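PDB 2OB9: tail assembly chaperone from Enterobacteria phage HK97, which probably acts as a chaperone in assembly of the phage tail, as a member of a diverged family of tail assembly chaperones with a conserved spiral structure. Local coordinates for residues His20-Val25 with Gly30-Leu35; Glu41-Trp46 with Gln111-Ile116; Arg67-Asp72 with Glu99-Val104; Val74-Val79 with Glu95-Ile100; Asp78-Thr83 with Ser106-Gln111. All coordinates share one frame; numbering follows the deposited sequence.

Contact 1: His20-Val25 with Gly30-Leu35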
# COMPACT_ATOMS: atom_id res chain seq x y z
N HIS A 20 31.82 17.55 14.54
CA HIS A 20 31.86 17.51 15.99
C HIS A 20 32.19 18.89 16.53
O HIS A 20 32.69 19.73 15.79
CB HIS A 20 32.86 16.46 16.50
CG HIS A 20 34.28 16.69 16.07
ND1 HIS A 20 35.26 17.17 16.93
CD2 HIS A 20 34.90 16.47 14.88
CE1 HIS A 20 36.41 17.26 16.28
NE2 HIS A 20 36.21 16.85 15.04
N LYS A 21 31.90 19.12 17.81
CA LYS A 21 32.24 20.39 18.45
C LYS A 21 32.41 20.25 19.96
O LYS A 21 31.95 19.30 20.56
CB LYS A 21 31.20 21.49 18.11
CG LYS A 21 29.73 21.08 18.34
CD LYS A 21 28.83 22.30 18.21
CE LYS A 21 27.47 22.01 18.81
NZ LYS A 21 26.40 21.73 17.79
N THR A 22 33.10 21.22 20.55
CA THR A 22 33.20 21.33 21.98
C THR A 22 32.10 22.22 22.50
O THR A 22 31.89 23.33 22.01
CB THR A 22 34.58 21.83 22.41
OG1 THR A 22 35.57 20.89 21.95
CG2 THR A 22 34.67 21.91 23.94
N VAL A 23 31.40 21.70 23.49
CA VAL A 23 30.29 22.34 24.16
C VAL A 23 30.59 22.37 25.68
O VAL A 23 30.99 21.36 26.26
CB VAL A 23 28.96 21.54 23.85
CG1 VAL A 23 27.83 21.92 24.79
CG2 VAL A 23 28.55 21.77 22.44
N VAL A 24 30.42 23.54 26.29
CA VAL A 24 30.37 23.67 27.75
C VAL A 24 28.96 23.32 28.22
O VAL A 24 27.96 23.75 27.62
CB VAL A 24 30.73 25.10 28.21
CG1 VAL A 24 30.44 25.28 29.71
CG2 VAL A 24 32.18 25.40 27.90
N VAL A 25 28.87 22.52 29.29
CA VAL A 25 27.56 22.22 29.85
C VAL A 25 27.37 22.77 31.28
O VAL A 25 27.75 22.14 32.26
CB VAL A 25 27.04 20.77 29.51
CG1 VAL A 25 28.16 19.79 29.10
CG2 VAL A 25 25.96 20.20 30.48
N GLY A 30 29.93 23.12 34.37
CA GLY A 30 30.77 23.84 33.42
C GLY A 30 31.66 22.92 32.61
O GLY A 30 32.44 23.38 31.81
N VAL A 31 31.51 21.61 32.79
CA VAL A 31 32.35 20.61 32.09
C VAL A 31 32.19 20.73 30.58
O VAL A 31 31.08 21.03 30.09
CB VAL A 31 32.02 19.12 32.57
CG1 VAL A 31 30.72 18.57 31.95
CG2 VAL A 31 33.18 18.17 32.33
N LYS A 32 33.28 20.55 29.86
CA LYS A 32 33.22 20.50 28.42
C LYS A 32 33.08 19.05 28.00
O LYS A 32 33.68 18.15 28.60
CB LYS A 32 34.48 21.08 27.76
CG LYS A 32 34.78 22.53 28.00
CD LYS A 32 36.23 22.83 27.53
CE LYS A 32 37.24 22.71 28.71
NZ LYS A 32 38.72 22.64 28.33
N VAL A 33 32.25 18.84 26.97
CA VAL A 33 32.07 17.56 26.31
C VAL A 33 32.28 17.83 24.83
O VAL A 33 32.36 18.99 24.41
CB VAL A 33 30.62 16.95 26.54
CG1 VAL A 33 30.34 16.80 28.02
CG2 VAL A 33 29.49 17.77 25.80
N VAL A 34 32.41 16.77 24.05
CA VAL A 34 32.46 16.86 22.62
C VAL A 34 31.21 16.17 22.08
O VAL A 34 30.87 15.07 22.48
CB VAL A 34 33.77 16.20 22.06
CG1 VAL A 34 33.66 15.97 20.56
CG2 VAL A 34 35.01 17.05 22.39
N LEU A 35 30.50 16.87 21.22
CA LEU A 35 29.34 16.35 20.54
C LEU A 35 29.72 16.05 19.09
O LEU A 35 30.27 16.91 18.40
CB LEU A 35 28.19 17.40 20.56
CG LEU A 35 27.57 17.78 21.91
CD1 LEU A 35 26.36 18.71 21.73
CD2 LEU A 35 27.18 16.55 22.78
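Val23 O is gripped twice from the partner strand: Val33 N donates a hydrogen bond of 2.9 Å, and the CA-H of Lys32 adds a weaker approach with a CA-to-O distance of 3.2 Å. The return bond, Val23 N to Val33 O at 3.0 Å, is almost straight (175° at the hydrogen), so this pair is locked in both directions. Lys21 and Leu35 repeat the scheme, with Lys21 N reaching Leu35 O at 2.8 Å. On the face carrying Val23, Val25, Val33 and Leu35 the contact is apolar. Val23 CG2 meets Leu35 CD1 at 3.8 Å, while Val25 CG1 approaches Val33 CG1 across the strands at 3.9 Å, the two side chains standing about perpendicular. The other face is more open to solvent. There Thr22 turns its methyl anti to the backbone N, which sets CG2 3.9 Å from Lys32 CB, and Val24 CG2 lies against the next carbon of the same lysine. Helix 103-113 packs on the valine face, through Leu108 against Val23, and Lys21 NZ bonds to Gln111 O. Alternating hydrogen-bonded and non-hydrogen-bonded pairs joined by a short connection make a classic antiparallel beta hairpin.

Contact 2: Glu41-Trp46 with Gln111-Ile116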
# COMPACT_ATOMS: atom_id res chain seq x y z
N GLU A 41 25.83 3.57 12.08
CA GLU A 41 25.49 2.43 12.96
C GLU A 41 24.54 2.85 14.09
O GLU A 41 23.97 1.99 14.78
CB GLU A 41 26.78 1.86 13.58
CG GLU A 41 27.48 0.80 12.72
CD GLU A 41 28.98 1.00 12.57
OE1 GLU A 41 29.52 2.07 12.99
OE2 GLU A 41 29.63 0.09 12.01
N ALA A 42 24.38 4.15 14.30
CA ALA A 42 23.44 4.66 15.29
C ALA A 42 22.17 5.17 14.62
O ALA A 42 21.07 4.89 15.08
CB ALA A 42 24.08 5.74 16.11
N TRP A 43 22.30 5.92 13.54
CA TRP A 43 21.11 6.25 12.75
C TRP A 43 20.43 4.95 12.31
O TRP A 43 19.21 4.93 12.11
CB TRP A 43 21.47 7.04 11.50
CG TRP A 43 21.71 8.44 11.70
CD1 TRP A 43 22.87 9.11 11.43
CD2 TRP A 43 20.79 9.40 12.19
NE1 TRP A 43 22.73 10.44 11.74
CE2 TRP A 43 21.45 10.64 12.21
CE3 TRP A 43 19.47 9.34 12.64
CZ2 TRP A 43 20.82 11.81 12.66
CZ3 TRP A 43 18.86 10.49 13.08
CH2 TRP A 43 19.52 11.70 13.07
N LEU A 44 21.23 3.90 12.13
CA LEU A 44 20.75 2.53 11.96
C LEU A 44 19.65 2.21 12.98
O LEU A 44 18.46 2.12 12.64
CB LEU A 44 21.92 1.56 12.12
CG LEU A 44 21.73 0.04 12.07
CD1 LEU A 44 22.07 -0.49 10.69
CD2 LEU A 44 22.60 -0.62 13.15
N ARG A 45 20.04 2.06 14.24
CA ARG A 45 19.09 1.69 15.28
C ARG A 45 17.95 2.69 15.44
O ARG A 45 16.81 2.29 15.70
CB ARG A 45 19.81 1.44 16.60
CG ARG A 45 19.03 0.49 17.48
CD ARG A 45 19.67 0.30 18.83
NE ARG A 45 18.89 -0.66 19.61
CZ ARG A 45 19.22 -1.11 20.82
NH1 ARG A 45 20.34 -0.69 21.42
NH2 ARG A 45 18.43 -2.00 21.43
N TRP A 46 18.22 3.98 15.26
CA TRP A 46 17.19 5.00 15.46
C TRP A 46 15.91 4.78 14.65
O TRP A 46 14.82 4.98 15.18
CB TRP A 46 17.73 6.39 15.20
CG TRP A 46 16.98 7.47 15.92
CD1 TRP A 46 16.81 7.56 17.25
CD2 TRP A 46 16.35 8.63 15.35
NE1 TRP A 46 16.10 8.70 17.57
CE2 TRP A 46 15.81 9.38 16.42
CE3 TRP A 46 16.19 9.12 14.04
CZ2 TRP A 46 15.12 10.59 16.23
CZ3 TRP A 46 15.50 10.32 13.85
CH2 TRP A 46 14.98 11.04 14.94
N GLN A 111 21.48 19.64 20.02
CA GLN A 111 22.70 20.33 19.65
C GLN A 111 23.54 19.42 18.74
O GLN A 111 23.98 19.87 17.68
CB GLN A 111 23.44 20.72 20.92
CG GLN A 111 24.03 22.12 20.93
CD GLN A 111 24.71 22.49 22.25
OE1 GLN A 111 25.61 23.35 22.28
NE2 GLN A 111 24.29 21.87 23.33
N ALA A 112 23.71 18.13 19.10
CA ALA A 112 24.47 17.18 18.24
C ALA A 112 23.85 16.97 16.84
O ALA A 112 24.57 16.95 15.83
CB ALA A 112 24.68 15.84 18.93
N LEU A 113 22.53 16.81 16.79
CA LEU A 113 21.79 16.66 15.54
C LEU A 113 21.82 17.94 14.68
O LEU A 113 21.71 17.83 13.50
CB LEU A 113 20.33 16.16 15.75
CG LEU A 113 20.17 14.84 16.54
CD1 LEU A 113 18.71 14.41 16.70
CD2 LEU A 113 21.01 13.75 15.93
N ASP A 114 22.01 19.11 15.30
CA ASP A 114 22.28 20.37 14.57
C ASP A 114 23.49 20.34 13.63
O ASP A 114 23.58 21.16 12.72
CB ASP A 114 22.50 21.54 15.55
CG ASP A 114 21.21 22.19 16.04
OD1 ASP A 114 20.13 22.01 15.40
OD2 ASP A 114 21.28 22.91 17.07
N LEU A 115 24.43 19.44 13.86
CA LEU A 115 25.67 19.40 13.08
C LEU A 115 25.42 18.87 11.68
O LEU A 115 26.13 19.24 10.75
CB LEU A 115 26.74 18.55 13.77
CG LEU A 115 27.30 19.04 15.10
CD1 LEU A 115 27.94 17.90 15.80
CD2 LEU A 115 28.28 20.15 14.88
N ILE A 116 24.43 17.99 11.54
CA ILE A 116 24.05 17.44 10.25
C ILE A 116 23.30 18.48 9.44
O ILE A 116 23.38 18.49 8.20
CB ILE A 116 23.13 16.23 10.41
CG1 ILE A 116 23.80 15.16 11.26
CG2 ILE A 116 22.72 15.65 9.06
CD1 ILE A 116 22.78 14.41 12.05
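Trp43 reaches from helix 40-49 to Leu113 and Ile116, a contact made by one long aromatic side chain with the C-terminal part of helix 103-113 and the residues after it. The backbones stay well apart, Trp43 CA and Leu113 CA being 10.8 Å from each other, and the indole spans the gap. The interactions across it are all apolar; no hydrogen bond joins the two segments. Leu113 extends a single methyl, CD2, obliquely to the benzene part of the ring, 3.8 Å from Trp43 CZ2 and equally far from CH2. Ile116 comes against the indole from the opposite direction, placing its CD1 methyl at the ring edge and near the ring plane. Spacing explains how the two aliphatic residues come to face the same partner: Leu113 and Ile116 are three residues apart in helical conformation, so their side chains issue from one side, although the backbone bond between them, Ile116 N to Leu113 O at 3.4 Å, is weak. Trp46, one turn after Trp43, lies at the indole edge as well and also packs on Leu75 of helix 61-79. Around the pair, Pro38 touches Trp43, Leu113 and Ile116 alike, and Ala119 of the second subunit packs on Trp46 and Leu113. The contact therefore brings helix 40-49, the C-terminal region and a subunit boundary together at the surface. Its tightest point is the Ile116 CD1 methyl against Trp43 CZ2 at 3.3 Å, whereas Trp43 NE1 stands 4.0 Å from the same methyl.

Contact 3: Arg67-Asp72 with Glu99-Val104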
# COMPACT_ATOMS: atom_id res chain seq x y z
N ARG A 67 8.77 4.87 22.90
CA ARG A 67 9.71 4.39 21.92
C ARG A 67 10.54 5.52 21.31
O ARG A 67 11.69 5.31 20.94
CB ARG A 67 9.00 3.53 20.86
CG ARG A 67 8.47 4.33 19.72
CD ARG A 67 7.41 3.58 18.96
NE ARG A 67 7.11 4.35 17.76
CZ ARG A 67 6.03 4.17 17.01
NH1 ARG A 67 5.14 3.24 17.33
NH2 ARG A 67 5.86 4.94 15.95
N ASN A 68 9.98 6.73 21.27
CA ASN A 68 10.76 7.90 20.84
C ASN A 68 11.82 8.25 21.86
O ASN A 68 12.94 8.65 21.53
CB ASN A 68 9.84 9.07 20.52
CG ASN A 68 9.21 8.95 19.13
OD1 ASN A 68 9.91 8.94 18.10
ND2 ASN A 68 7.89 8.86 19.08
N LEU A 69 11.47 8.05 23.12
CA LEU A 69 12.41 8.21 24.21
C LEU A 69 13.55 7.18 24.10
O LEU A 69 14.69 7.57 24.10
CB LEU A 69 11.69 8.12 25.54
CG LEU A 69 12.60 8.31 26.76
CD1 LEU A 69 12.92 9.82 26.97
CD2 LEU A 69 11.93 7.62 28.01
N CYS A 70 13.22 5.90 24.02
CA CYS A 70 14.18 4.83 23.74
C CYS A 70 15.11 5.09 22.58
O CYS A 70 16.31 4.85 22.68
CB CYS A 70 13.46 3.51 23.47
SG CYS A 70 12.57 2.98 24.87
N ALA A 71 14.53 5.52 21.46
CA ALA A 71 15.29 5.88 20.27
C ALA A 71 16.19 7.08 20.54
O ALA A 71 17.35 7.09 20.10
CB ALA A 71 14.36 6.17 19.13
N ASP A 72 15.65 8.09 21.25
CA ASP A 72 16.44 9.28 21.58
C ASP A 72 17.65 8.86 22.43
O ASP A 72 18.79 9.27 22.17
CB ASP A 72 15.62 10.36 22.29
CG ASP A 72 14.70 11.13 21.35
OD1 ASP A 72 14.69 10.83 20.14
OD2 ASP A 72 13.96 12.03 21.83
N GLU A 99 16.97 5.46 32.37
CA GLU A 99 16.33 5.86 33.64
C GLU A 99 16.68 7.25 34.20
O GLU A 99 15.92 7.80 35.02
CB GLU A 99 16.44 4.78 34.73
CG GLU A 99 17.78 4.14 34.95
CD GLU A 99 17.81 3.28 36.23
OE1 GLU A 99 17.47 3.81 37.32
OE2 GLU A 99 18.17 2.08 36.14
N ILE A 100 17.78 7.84 33.73
CA ILE A 100 18.17 9.17 34.17
C ILE A 100 18.04 10.23 33.09
O ILE A 100 18.24 11.40 33.35
CB ILE A 100 19.64 9.24 34.80
CG1 ILE A 100 20.73 9.76 33.82
CG2 ILE A 100 19.98 8.00 35.67
CD1 ILE A 100 21.26 8.88 32.71
N TYR A 101 17.74 9.81 31.86
CA TYR A 101 17.64 10.73 30.74
C TYR A 101 16.58 11.81 30.98
O TYR A 101 15.39 11.52 31.23
CB TYR A 101 17.35 9.95 29.46
CG TYR A 101 17.43 10.71 28.15
CD1 TYR A 101 18.62 10.72 27.39
CD2 TYR A 101 16.31 11.33 27.60
CE1 TYR A 101 18.68 11.37 26.14
CE2 TYR A 101 16.35 11.98 26.36
CZ TYR A 101 17.55 12.00 25.64
OH TYR A 101 17.61 12.64 24.42
N GLY A 102 17.01 13.06 30.89
CA GLY A 102 16.12 14.18 31.08
C GLY A 102 16.53 15.36 30.24
O GLY A 102 17.18 15.19 29.20
N PRO A 103 16.11 16.57 30.66
CA PRO A 103 16.21 17.81 29.88
C PRO A 103 17.60 18.16 29.32
O PRO A 103 17.70 18.60 28.17
CB PRO A 103 15.73 18.88 30.88
CG PRO A 103 14.80 18.15 31.78
CD PRO A 103 15.45 16.79 31.95
N VAL A 104 18.65 18.01 30.11
CA VAL A 104 20.01 18.29 29.66
C VAL A 104 20.46 17.34 28.53
O VAL A 104 20.91 17.79 27.47
CB VAL A 104 21.04 18.31 30.85
CG1 VAL A 104 22.48 18.55 30.35
CG2 VAL A 104 20.63 19.37 31.86
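Tyr101 presents its ring to helix 61-79, and two side chains meet it obliquely. Leu69 lies along one flank, its CD1 methyl 3.8 Å from Tyr101 CD2 and 4.1 Å from CE2; the two side chains slide past each other in opposite directions. Asp72, almost one turn further along the helix, meets the hydroxyl end with its methylene, CB standing 3.7 Å from Tyr101 OH. Tyr101 places CG anti to its backbone N (chi1 -170°), which carries the ring out of the 99-104 segment and up to the helix. Leu69 adopts the same first torsion (-178°), and its branch thereby comes nearer the ring than the direction of its CB alone would bring it. Directly after Tyr101 the chain enters helix 103-113, with Gly102 at the N-cap and Pro103 in the first turn. Leu109 and Ser106 of that helix touch the same tyrosine, so the ring is a wedge between two helices. No hydrogen bond crosses the contact: the nearer carboxylate oxygen, Asp72 OD2, is 4.5 Å from Tyr101 OH. Instead OD2 accepts a bond from Ala119 N of the second subunit. Asp72 thus divides its roles, giving a carbon to the interior and its carboxylate to the subunit interface, where the N-H of Ala119 would probably help to stabilise a negative charge.

Contact 4: Val74-Val79 with Glu95-Ile100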
# COMPACT_ATOMS: atom_id res chain seq x y z
N VAL A 74 19.39 6.21 22.47
CA VAL A 74 20.31 5.47 21.58
C VAL A 74 21.15 6.38 20.73
O VAL A 74 22.36 6.16 20.57
CB VAL A 74 19.51 4.48 20.65
CG1 VAL A 74 20.21 4.23 19.27
CG2 VAL A 74 19.24 3.20 21.38
N LEU A 75 20.52 7.41 20.17
CA LEU A 75 21.26 8.44 19.50
C LEU A 75 22.14 9.17 20.51
O LEU A 75 23.27 9.54 20.20
CB LEU A 75 20.33 9.42 18.75
CG LEU A 75 19.93 9.16 17.32
CD1 LEU A 75 19.17 10.36 16.73
CD2 LEU A 75 21.16 8.82 16.49
N PHE A 76 21.60 9.45 21.70
CA PHE A 76 22.36 10.24 22.71
C PHE A 76 23.69 9.61 23.11
O PHE A 76 24.74 10.28 23.21
CB PHE A 76 21.52 10.49 23.97
CG PHE A 76 22.31 11.15 25.09
CD1 PHE A 76 22.61 12.52 25.04
CD2 PHE A 76 22.76 10.41 26.18
CE1 PHE A 76 23.35 13.13 26.08
CE2 PHE A 76 23.51 11.03 27.22
CZ PHE A 76 23.77 12.38 27.17
N ILE A 77 23.61 8.33 23.40
CA ILE A 77 24.74 7.56 23.80
C ILE A 77 25.82 7.60 22.71
O ILE A 77 26.99 7.55 23.01
CB ILE A 77 24.27 6.16 24.08
CG1 ILE A 77 23.68 6.10 25.49
CG2 ILE A 77 25.35 5.13 23.84
CD1 ILE A 77 22.71 4.92 25.64
N ASP A 78 25.40 7.74 21.47
CA ASP A 78 26.30 7.72 20.37
C ASP A 78 26.91 9.09 20.09
O ASP A 78 28.06 9.19 19.66
CB ASP A 78 25.56 7.23 19.13
CG ASP A 78 26.50 6.94 17.98
OD1 ASP A 78 27.32 5.99 18.09
OD2 ASP A 78 26.41 7.68 16.98
N VAL A 79 26.16 10.15 20.33
CA VAL A 79 26.70 11.47 20.06
C VAL A 79 27.63 12.03 21.12
O VAL A 79 28.42 12.91 20.81
CB VAL A 79 25.59 12.51 19.71
CG1 VAL A 79 24.72 11.98 18.58
CG2 VAL A 79 24.76 12.91 20.94
N GLU A 95 20.04 1.15 28.68
CA GLU A 95 19.03 0.98 29.72
C GLU A 95 19.34 1.73 31.01
O GLU A 95 18.43 2.29 31.63
CB GLU A 95 18.87 -0.53 29.97
CG GLU A 95 20.17 -1.30 29.68
CD GLU A 95 20.29 -1.89 28.25
OE1 GLU A 95 19.37 -2.61 27.79
OE2 GLU A 95 21.35 -1.68 27.62
N GLN A 96 20.61 1.73 31.42
CA GLN A 96 21.10 2.57 32.53
C GLN A 96 20.86 4.05 32.25
O GLN A 96 20.42 4.78 33.11
CB GLN A 96 22.61 2.34 32.73
CG GLN A 96 23.02 1.00 33.41
CD GLN A 96 22.58 -0.26 32.66
OE1 GLN A 96 22.85 -0.43 31.47
NE2 GLN A 96 21.90 -1.16 33.38
N VAL A 97 21.16 4.50 31.03
CA VAL A 97 20.99 5.91 30.63
C VAL A 97 19.51 6.31 30.53
O VAL A 97 19.13 7.39 30.92
CB VAL A 97 21.78 6.26 29.31
CG1 VAL A 97 21.50 7.69 28.84
CG2 VAL A 97 23.28 6.03 29.49
N ARG A 98 18.69 5.41 29.99
CA ARG A 98 17.24 5.58 29.91
C ARG A 98 16.55 6.01 31.22
O ARG A 98 15.64 6.86 31.19
CB ARG A 98 16.57 4.31 29.34
CG ARG A 98 15.63 4.57 28.16
CD ARG A 98 14.75 3.33 27.82
NE ARG A 98 15.47 2.31 27.07
CZ ARG A 98 15.44 1.00 27.32
NH1 ARG A 98 14.73 0.52 28.32
NH2 ARG A 98 16.14 0.17 26.56
N GLU A 99 16.97 5.46 32.37
CA GLU A 99 16.33 5.86 33.64
C GLU A 99 16.68 7.25 34.20
O GLU A 99 15.92 7.80 35.02
CB GLU A 99 16.44 4.78 34.73
CG GLU A 99 17.78 4.14 34.95
CD GLU A 99 17.81 3.28 36.23
OE1 GLU A 99 17.47 3.81 37.32
OE2 GLU A 99 18.17 2.08 36.14
N ILE A 100 17.78 7.84 33.73
CA ILE A 100 18.17 9.17 34.17
C ILE A 100 18.04 10.23 33.09
O ILE A 100 18.24 11.40 33.35
CB ILE A 100 19.64 9.24 34.80
CG1 ILE A 100 20.73 9.76 33.82
CG2 ILE A 100 19.98 8.00 35.67
CD1 ILE A 100 21.26 8.88 32.71
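Val97 projects from helix 94-98 into the angle between Phe76 and Ile77 of helix 61-79, a small piece of buried helix-to-helix packing. The helices come close here, with Ile77 CA and Val97 CA 8.0 Å apart. Each valine branch has its own partner. CG1, anti to the backbone N at chi1 175°, faces the aromatic side: it stands 4.0 Å from Phe76 CD2, the side chains crossing at about a right angle and the methyl reaching the ring obliquely. CG2 turns to the isoleucine instead, lying 4.0 Å from Ile77 CG1. Ile77 and Val97 run in opposite directions and slide past one another, so the isoleucine's long branch lies alongside the CB-CG2 side of the valine and does not end head-on against one methyl. Beyond the contact, Phe89 packs on the same valine, the Phe76 ring meets that of His105 with planes about 65° apart, and a salt bridge from Arg98 to Glu94 lies within the shorter helix. The interaction across the segments is purely apolar. At the end of the isoleucine branch, Ile77 CD1 rests 4.0 Å from Val97 CB.

Contact 5: Asp78-Thr83 with Ser106-Gln111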
# COMPACT_ATOMS: atom_id res chain seq x y z
N ASP A 78 25.40 7.74 21.47
CA ASP A 78 26.30 7.72 20.37
C ASP A 78 26.91 9.09 20.09
O ASP A 78 28.06 9.19 19.66
CB ASP A 78 25.56 7.23 19.13
CG ASP A 78 26.50 6.94 17.98
OD1 ASP A 78 27.32 5.99 18.09
OD2 ASP A 78 26.41 7.68 16.98
N VAL A 79 26.16 10.15 20.33
CA VAL A 79 26.70 11.47 20.06
C VAL A 79 27.63 12.03 21.12
O VAL A 79 28.42 12.91 20.81
CB VAL A 79 25.59 12.51 19.71
CG1 VAL A 79 24.72 11.98 18.58
CG2 VAL A 79 24.76 12.91 20.94
N LEU A 80 27.55 11.54 22.35
CA LEU A 80 28.19 12.20 23.50
C LEU A 80 29.56 11.64 23.80
O LEU A 80 29.70 10.45 24.11
CB LEU A 80 27.33 12.09 24.79
CG LEU A 80 27.87 12.86 26.01
CD1 LEU A 80 27.67 14.37 25.79
CD2 LEU A 80 27.22 12.40 27.34
N CYS A 81 30.56 12.52 23.74
CA CYS A 81 31.96 12.15 23.87
C CYS A 81 32.63 13.03 24.92
O CYS A 81 32.17 14.13 25.20
CB CYS A 81 32.68 12.27 22.51
SG CYS A 81 32.12 11.12 21.22
N ASP A 82 33.72 12.54 25.49
CA ASP A 82 34.57 13.35 26.34
C ASP A 82 35.54 14.20 25.49
O ASP A 82 35.54 14.08 24.27
CB ASP A 82 35.30 12.48 27.39
CG ASP A 82 36.37 11.55 26.79
OD1 ASP A 82 36.84 11.77 25.68
OD2 ASP A 82 36.76 10.58 27.46
N THR A 83 36.36 15.04 26.11
CA THR A 83 37.25 15.94 25.35
C THR A 83 38.42 15.23 24.63
O THR A 83 38.99 15.77 23.69
CB THR A 83 37.76 17.12 26.22
OG1 THR A 83 38.42 16.60 27.38
CG2 THR A 83 36.58 18.02 26.64
N SER A 106 18.66 15.62 26.55
CA SER A 106 17.85 15.79 25.37
C SER A 106 18.21 17.07 24.61
O SER A 106 18.15 17.11 23.41
CB SER A 106 16.37 15.67 25.72
OG SER A 106 15.81 16.95 25.99
N ARG A 107 18.64 18.10 25.34
CA ARG A 107 19.14 19.36 24.75
C ARG A 107 20.54 19.15 24.13
O ARG A 107 20.89 19.79 23.16
CB ARG A 107 19.23 20.43 25.84
CG ARG A 107 19.68 21.80 25.33
CD ARG A 107 19.98 22.86 26.45
NE ARG A 107 21.10 22.52 27.37
CZ ARG A 107 22.39 22.58 27.03
NH1 ARG A 107 22.76 22.92 25.79
NH2 ARG A 107 23.33 22.29 27.94
N LEU A 108 21.33 18.25 24.71
CA LEU A 108 22.62 17.89 24.13
C LEU A 108 22.43 17.03 22.86
O LEU A 108 23.14 17.25 21.89
CB LEU A 108 23.56 17.19 25.16
CG LEU A 108 24.16 18.10 26.25
CD1 LEU A 108 24.89 17.28 27.28
CD2 LEU A 108 25.11 19.17 25.67
N LEU A 109 21.48 16.10 22.87
CA LEU A 109 21.13 15.40 21.65
C LEU A 109 20.78 16.36 20.49
O LEU A 109 21.32 16.19 19.38
CB LEU A 109 20.01 14.39 21.87
CG LEU A 109 19.48 13.55 20.68
CD1 LEU A 109 20.62 12.85 19.91
CD2 LEU A 109 18.50 12.48 21.19
N LYS A 110 19.90 17.33 20.74
CA LYS A 110 19.50 18.30 19.72
C LYS A 110 20.66 19.09 19.15
O LYS A 110 20.79 19.20 17.95
CB LYS A 110 18.42 19.26 20.24
CG LYS A 110 17.03 18.68 20.11
CD LYS A 110 16.03 19.43 20.93
CE LYS A 110 14.69 18.70 20.95
NZ LYS A 110 13.85 19.00 19.75
N GLN A 111 21.48 19.64 20.02
CA GLN A 111 22.70 20.33 19.65
C GLN A 111 23.54 19.42 18.74
O GLN A 111 23.98 19.87 17.68
CB GLN A 111 23.44 20.72 20.92
CG GLN A 111 24.03 22.12 20.93
CD GLN A 111 24.71 22.49 22.25
OE1 GLN A 111 25.61 23.35 22.28
NE2 GLN A 111 24.29 21.87 23.33
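Leu80 and Val79 carry the junction between helix 61-79 and strand 80-81 onto Leu108 and Leu109 of helix 103-113. Leu80 is the first residue to leave the helical conformation. Its CB stays beside the end of helix 61-79, near Phe76 O, and one of its methyls, CD2, keeps to the same residue, close to CZ of the ring. CG stands anti to the backbone N (chi1 -174°) and carries the fork towards helix 103-113. There the two methyls part company, for CD1 reaches the opposing helix and meets Leu108 CD1 at 4.3 Å. CD1 also lies against the hairpin, with Leu35 CD2 and Val33 CG2 nearby, so one methyl sits where sheet and helix come together. Val79 makes the second touch: its CB is directed at the helix, and CG2 meets Leu109 CD1, also at 4.3 Å. Here the backbones draw closer, Val79 CA lying 7.0 Å from Leu109 CA. Leu109 also packs on Ala119 of the second subunit. All four touching residues are buried and no polar bond crosses between the segments. The contact is one of branched aliphatic side chains: dispersion and exclusion of water probably hold these two segments together, with no directional bond between them.

How the contacts relate
From the N terminus, contact 1 closes first, folding two strands into a hairpin across a short turn. Contact 2 then opens on helix 40-49 and closes only in the C-terminal region, making a wide loop that encloses the other three contacts. Within it, contacts 3 and 4 leave different parts of helix 61-79 and return to overlapping segments that share Glu99 and Ile100. Contact 5 starts from the segment used by contact 4, sharing Asp78 and Val79, and crosses contact 3. Strand 80-81 joins strand 31-36, tying contact 5 to contact 1, and a Lys21 to Gln111 bond links the hairpin to helix 103-113. Contact 4 lies within the span of contact 3, and all five touch a second copy of the protein.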